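Local coordinates for UDP-galactopyranose mutase (PDB 3HDQ), which probably interconverts UDP-galactopyranose and UDP-galactofuranose, using a bound FAD cofactor, at residues R275-T286 with H318-A329. Residues are numbered along the deposited sequence; the frame is centred on the assembly and turned at random. Where two conformers were deposited one is given.
Sequences RSLEFRHETHDT and HQTSVVYEYPRA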
loop_
_atom_site.group_PDB
_atom_site.type_symbol
_atom_site.label_atom_id
_atom_site.label_comp_id
_atom_site.label_asym_id
_atom_site.label_seq_id
_atom_site.Cartn_x
_atom_site.Cartn_y
_atom_site.Cartn_z
ATOM N N ARG A 275 -16.069 21.827 -5.056
ATOM C CA ARG A 275 -16.710 20.889 -5.957
ATOM C C ARG A 275 -16.152 19.482 -5.717
ATOM O O ARG A 275 -14.971 19.323 -5.425
ATOM C CB ARG A 275 -16.509 21.335 -7.401
ATOM C CG ARG A 275 -17.378 20.588 -8.395
ATOM C CD ARG A 275 -18.850 20.933 -8.251
ATOM N NE ARG A 275 -19.548 20.530 -9.464
ATOM C CZ ARG A 275 -20.861 20.380 -9.584
ATOM N NH1 ARG A 275 -21.671 20.590 -8.554
ATOM N NH2 ARG A 275 -21.365 20.015 -10.751
ATOM N N SER A 276 -17.005 18.471 -5.817
ATOM C CA SER A 276 -16.592 17.093 -5.576
ATOM C C SER A 276 -16.748 16.245 -6.844
ATOM O O SER A 276 -17.191 16.741 -7.875
ATOM C CB SER A 276 -17.413 16.498 -4.428
ATOM O OG SER A 276 -16.824 15.315 -3.909
ATOM N N LEU A 277 -16.396 14.965 -6.755
ATOM C CA LEU A 277 -16.482 14.041 -7.884
ATOM C C LEU A 277 -16.911 12.665 -7.426
ATOM O O LEU A 277 -16.623 12.259 -6.306
ATOM C CB LEU A 277 -15.126 13.894 -8.579
ATOM C CG LEU A 277 -14.623 15.152 -9.267
ATOM C CD1 LEU A 277 -13.171 15.006 -9.676
ATOM C CD2 LEU A 277 -15.519 15.476 -10.457
ATOM N N GLU A 278 -17.586 11.942 -8.311
ATOM C CA GLU A 278 -17.801 10.521 -8.109
ATOM C C GLU A 278 -17.091 9.766 -9.223
ATOM O O GLU A 278 -17.230 10.103 -10.393
ATOM C CB GLU A 278 -19.283 10.181 -8.091
ATOM C CG GLU A 278 -19.550 8.686 -8.029
ATOM C CD GLU A 278 -20.983 8.334 -8.363
ATOM O OE1 GLU A 278 -21.847 9.234 -8.304
ATOM O OE2 GLU A 278 -21.247 7.159 -8.688
ATOM N N PHE A 279 -16.322 8.750 -8.852
ATOM C CA PHE A 279 -15.521 8.014 -9.814
ATOM C C PHE A 279 -16.102 6.639 -10.047
ATOM O O PHE A 279 -16.365 5.910 -9.100
ATOM C CB PHE A 279 -14.082 7.863 -9.308
ATOM C CG PHE A 279 -13.437 9.159 -8.906
ATOM C CD1 PHE A 279 -13.429 9.560 -7.579
ATOM C CD2 PHE A 279 -12.847 9.975 -9.852
ATOM C CE1 PHE A 279 -12.833 10.749 -7.197
ATOM C CE2 PHE A 279 -12.248 11.172 -9.488
ATOM C CZ PHE A 279 -12.238 11.563 -8.156
ATOM N N ARG A 280 -16.309 6.283 -11.310
ATOM C CA ARG A 280 -16.715 4.931 -11.624
ATOM C C ARG A 280 -15.617 4.204 -12.394
ATOM O O ARG A 280 -15.300 4.524 -13.544
ATOM C CB ARG A 280 -18.069 4.901 -12.338
ATOM C CG ARG A 280 -19.216 5.100 -11.364
ATOM C CD ARG A 280 -20.549 5.268 -12.051
ATOM N NE ARG A 280 -21.428 6.123 -11.260
ATOM C CZ ARG A 280 -22.671 6.442 -11.597
ATOM N NH1 ARG A 280 -23.202 5.967 -12.718
ATOM N NH2 ARG A 280 -23.385 7.234 -10.810
ATOM N N HIS A 281 -15.021 3.227 -11.719
ATOM C CA HIS A 281 -13.919 2.436 -12.261
ATOM C C HIS A 281 -14.410 1.188 -12.990
ATOM O O HIS A 281 -15.338 0.519 -12.536
ATOM C CB HIS A 281 -12.965 2.037 -11.130
ATOM C CG HIS A 281 -12.227 3.196 -10.534
ATOM N ND1 HIS A 281 -11.015 3.640 -11.023
ATOM C CD2 HIS A 281 -12.536 4.010 -9.493
ATOM C CE1 HIS A 281 -10.610 4.677 -10.307
ATOM N NE2 HIS A 281 -11.515 4.921 -9.371
ATOM N N GLU A 282 -13.786 0.874 -14.118
ATOM C CA GLU A 282 -14.137 -0.328 -14.875
ATOM C C GLU A 282 -12.886 -1.017 -15.396
ATOM O O GLU A 282 -11.889 -0.369 -15.703
ATOM C CB GLU A 282 -15.067 0.004 -16.053
ATOM C CG GLU A 282 -16.469 0.474 -15.645
ATOM C CD GLU A 282 -17.326 0.917 -16.837
ATOM O OE1 GLU A 282 -17.034 0.476 -17.975
ATOM O OE2 GLU A 282 -18.288 1.704 -16.629
ATOM N N THR A 283 -12.946 -2.337 -15.496
ATOM C CA THR A 283 -11.882 -3.089 -16.138
ATOM C C THR A 283 -12.464 -3.853 -17.318
ATOM O O THR A 283 -13.483 -4.522 -17.189
ATOM C CB THR A 283 -11.215 -4.083 -15.168
ATOM O OG1 THR A 283 -10.669 -3.368 -14.050
ATOM C CG2 THR A 283 -10.106 -4.866 -15.885
ATOM N N HIS A 284 -11.808 -3.749 -18.465
ATOM C CA HIS A 284 -12.298 -4.360 -19.683
ATOM C C HIS A 284 -11.297 -5.375 -20.175
ATOM O O HIS A 284 -10.089 -5.206 -19.998
ATOM C CB HIS A 284 -12.533 -3.296 -20.751
ATOM C CG HIS A 284 -13.678 -2.390 -20.440
ATOM N ND1 HIS A 284 -13.510 -1.150 -19.863
ATOM C CD2 HIS A 284 -15.011 -2.554 -20.602
ATOM C CE1 HIS A 284 -14.691 -0.582 -19.696
ATOM N NE2 HIS A 284 -15.619 -1.413 -20.137
ATOM N N ASP A 285 -11.803 -6.433 -20.795
ATOM C CA ASP A 285 -10.944 -7.505 -21.266
ATOM C C ASP A 285 -10.408 -7.226 -22.674
ATOM O O ASP A 285 -10.720 -7.942 -23.625
ATOM C CB ASP A 285 -11.684 -8.843 -21.201
ATOM C CG ASP A 285 -10.738 -10.038 -21.193
ATOM O OD1 ASP A 285 -9.701 -9.992 -20.489
ATOM O OD2 ASP A 285 -11.043 -11.031 -21.887
ATOM N N THR A 286 -9.613 -6.164 -22.786
ATOM C CA THR A 286 -8.874 -5.827 -24.000
ATOM C C THR A 286 -7.641 -5.072 -23.568
ATOM O O THR A 286 -7.597 -4.523 -22.468
ATOM C CB THR A 286 -9.614 -4.814 -24.889
ATOM O OG1 THR A 286 -11.009 -4.815 -24.582
ATOM C CG2 THR A 286 -9.377 -5.111 -26.371
ATOM N N HIS A 318 -2.744 -7.489 -20.067
ATOM C CA HIS A 318 -3.623 -7.996 -21.125
ATOM C C HIS A 318 -5.037 -7.450 -20.986
ATOM O O HIS A 318 -5.848 -7.564 -21.901
ATOM C CB HIS A 318 -3.633 -9.532 -21.172
ATOM C CG HIS A 318 -4.346 -10.161 -20.022
ATOM N ND1 HIS A 318 -3.872 -10.096 -18.730
ATOM C CD2 HIS A 318 -5.507 -10.858 -19.965
ATOM C CE1 HIS A 318 -4.707 -10.730 -17.925
ATOM N NE2 HIS A 318 -5.707 -11.202 -18.650
ATOM N N GLN A 319 -5.323 -6.856 -19.836
ATOM C CA GLN A 319 -6.561 -6.112 -19.668
ATOM C C GLN A 319 -6.278 -4.630 -19.500
ATOM O O GLN A 319 -5.130 -4.204 -19.559
ATOM C CB GLN A 319 -7.344 -6.641 -18.480
ATOM C CG GLN A 319 -7.717 -8.088 -18.651
ATOM C CD GLN A 319 -8.376 -8.643 -17.433
ATOM O OE1 GLN A 319 -7.860 -8.510 -16.325
ATOM N NE2 GLN A 319 -9.528 -9.274 -17.619
ATOM N N THR A 320 -7.334 -3.846 -19.310
ATOM C CA THR A 320 -7.175 -2.415 -19.157
ATOM C C THR A 320 -8.213 -1.887 -18.177
ATOM O O THR A 320 -9.340 -2.387 -18.127
ATOM C CB THR A 320 -7.271 -1.674 -20.520
ATOM O OG1 THR A 320 -6.876 -0.309 -20.357
ATOM C CG2 THR A 320 -8.674 -1.718 -21.069
ATOM N N SER A 321 -7.817 -0.905 -17.374
ATOM C CA SER A 321 -8.735 -0.267 -16.435
ATOM C C SER A 321 -8.929 1.215 -16.744
ATOM O O SER A 321 -7.971 1.942 -17.029
ATOM C CB SER A 321 -8.250 -0.429 -14.990
ATOM O OG SER A 321 -8.299 -1.774 -14.589
ATOM N N VAL A 322 -10.178 1.654 -16.659
ATOM C CA VAL A 322 -10.537 3.034 -16.941
ATOM C C VAL A 322 -11.386 3.609 -15.810
ATOM O O VAL A 322 -11.969 2.863 -15.015
ATOM C CB VAL A 322 -11.342 3.145 -18.256
ATOM C CG1 VAL A 322 -10.565 2.553 -19.405
ATOM C CG2 VAL A 322 -12.702 2.461 -18.111
ATOM N N VAL A 323 -11.459 4.938 -15.759
ATOM C CA VAL A 323 -12.319 5.631 -14.814
ATOM C C VAL A 323 -13.166 6.707 -15.502
ATOM O O VAL A 323 -12.663 7.483 -16.324
ATOM C CB VAL A 323 -11.506 6.282 -13.670
ATOM C CG1 VAL A 323 -10.585 7.375 -14.214
ATOM C CG2 VAL A 323 -12.445 6.842 -12.612
ATOM N N TYR A 324 -14.451 6.729 -15.154
ATOM C CA TYR A 324 -15.392 7.781 -15.548
ATOM C C TYR A 324 -15.646 8.723 -14.368
ATOM O O TYR A 324 -15.978 8.271 -13.275
ATOM C CB TYR A 324 -16.726 7.160 -15.963
ATOM C CG TYR A 324 -16.652 6.335 -17.235
ATOM C CD1 TYR A 324 -17.003 6.883 -18.459
ATOM C CD2 TYR A 324 -16.236 5.007 -17.205
ATOM C CE1 TYR A 324 -16.940 6.135 -19.618
ATOM C CE2 TYR A 324 -16.171 4.246 -18.365
ATOM C CZ TYR A 324 -16.524 4.819 -19.567
ATOM O OH TYR A 324 -16.457 4.087 -20.728
ATOM N N GLU A 325 -15.502 10.027 -14.593
ATOM C CA GLU A 325 -15.737 11.016 -13.545
ATOM C C GLU A 325 -17.090 11.721 -13.658
ATOM O O GLU A 325 -17.404 12.336 -14.679
ATOM C CB GLU A 325 -14.645 12.083 -13.547
ATOM C CG GLU A 325 -13.278 11.609 -13.165
ATOM C CD GLU A 325 -12.234 12.662 -13.452
ATOM O OE1 GLU A 325 -11.378 12.410 -14.321
ATOM O OE2 GLU A 325 -12.284 13.750 -12.833
ATOM N N TYR A 326 -17.868 11.655 -12.585
ATOM C CA TYR A 326 -19.119 12.400 -12.494
ATOM C C TYR A 326 -18.993 13.553 -11.486
ATOM O O TYR A 326 -18.748 13.324 -10.304
ATOM C CB TYR A 326 -20.258 11.469 -12.073
ATOM C CG TYR A 326 -20.476 10.282 -12.992
ATOM C CD1 TYR A 326 -19.556 9.237 -13.046
ATOM C CD2 TYR A 326 -21.610 10.199 -13.796
ATOM C CE1 TYR A 326 -19.756 8.145 -13.888
ATOM C CE2 TYR A 326 -21.820 9.109 -14.642
ATOM C CZ TYR A 326 -20.893 8.085 -14.683
ATOM O OH TYR A 326 -21.099 7.001 -15.519
ATOM N N PRO A 327 -19.162 14.796 -11.953
ATOM C CA PRO A 327 -19.162 15.982 -11.082
ATOM C C PRO A 327 -20.239 15.885 -10.009
ATOM O O PRO A 327 -21.370 15.515 -10.324
ATOM C CB PRO A 327 -19.501 17.125 -12.041
ATOM C CG PRO A 327 -19.088 16.623 -13.392
ATOM C CD PRO A 327 -19.374 15.140 -13.366
ATOM N N ARG A 328 -19.889 16.208 -8.765
ATOM C CA ARG A 328 -20.844 16.171 -7.659
ATOM C C ARG A 328 -20.813 17.463 -6.838
ATOM O O ARG A 328 -19.752 18.019 -6.565
ATOM C CB ARG A 328 -20.560 14.972 -6.746
ATOM C CG ARG A 328 -20.840 13.623 -7.377
ATOM C CD ARG A 328 -22.338 13.373 -7.552
ATOM N NE ARG A 328 -22.611 12.137 -8.293
ATOM C CZ ARG A 328 -23.096 12.088 -9.533
ATOM N NH1 ARG A 328 -23.376 13.212 -10.175
ATOM N NH2 ARG A 328 -23.309 10.919 -10.137
ATOM N N ALA A 329 -21.983 17.938 -6.436
ATOM C CA ALA A 329 -22.042 19.062 -5.509
ATOM C C ALA A 329 -21.630 18.621 -4.099
ATOM O O ALA A 329 -21.126 19.417 -3.310
ATOM C CB ALA A 329 -23.436 19.641 -5.490
HETATM O O HOH W 1 -10.006 2.120 -13.053
HETATM O O HOH W 2 -7.983 -9.421 -22.728
#
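E278 OE1 is gripped side-on by R328, accepting from NE and, at 2.9 Å, from NH2. OE1 lies near the guanidinium plane of R328, although carboxylate and guanidinium planes are turned 59° apart. The second oxygen, OE2, is held in the same side-on manner by R280 of its own strand, with NE 2.8 Å from OE2 and both nitrogens coming from one face of the carboxylate. In the conformer described, one of two for R280, the guanidinium also lies over the Y326 ring in a cation-pi stack, planes 25° apart and CZ 4.1 Å from the ring centroid. E278 reaches between the two arginines with CG anti to the backbone N (chi1 174°) and an extended chain. With alanine in place of E278, R280 and R328, whose NH2 atoms stand 3.7 Å apart, would probably lose their common counter-charge and be less firmly fixed. Beneath this network runs an antiparallel ladder from S276–R328 to H284–T320, joining strand 274-284, outermost of the mixed sheet within this chain, to the long strand 320-336. Its backbone bonds include a nearly straight one from Y326 N to E278 O. L277, F279, H281, V323 and E325 occupy the other face. There L277 CD1 meets E325 OE2 at 3.5 Å, and both residues line the FAD pocket; E325 also forms a salt bridge with R305, a UDP-galactose-binding residue. V323 CG2 sits over the H281 ring, 3.8 Å from its centroid, in a CH-pi contact, while a water links H281 ND1 to V322 O and H281 NE2 bonds to P81 O. Beyond the ladder, Q319 NE2 donates to D285 OD1 at 3.0 Å, approaching from above the carboxylate plane.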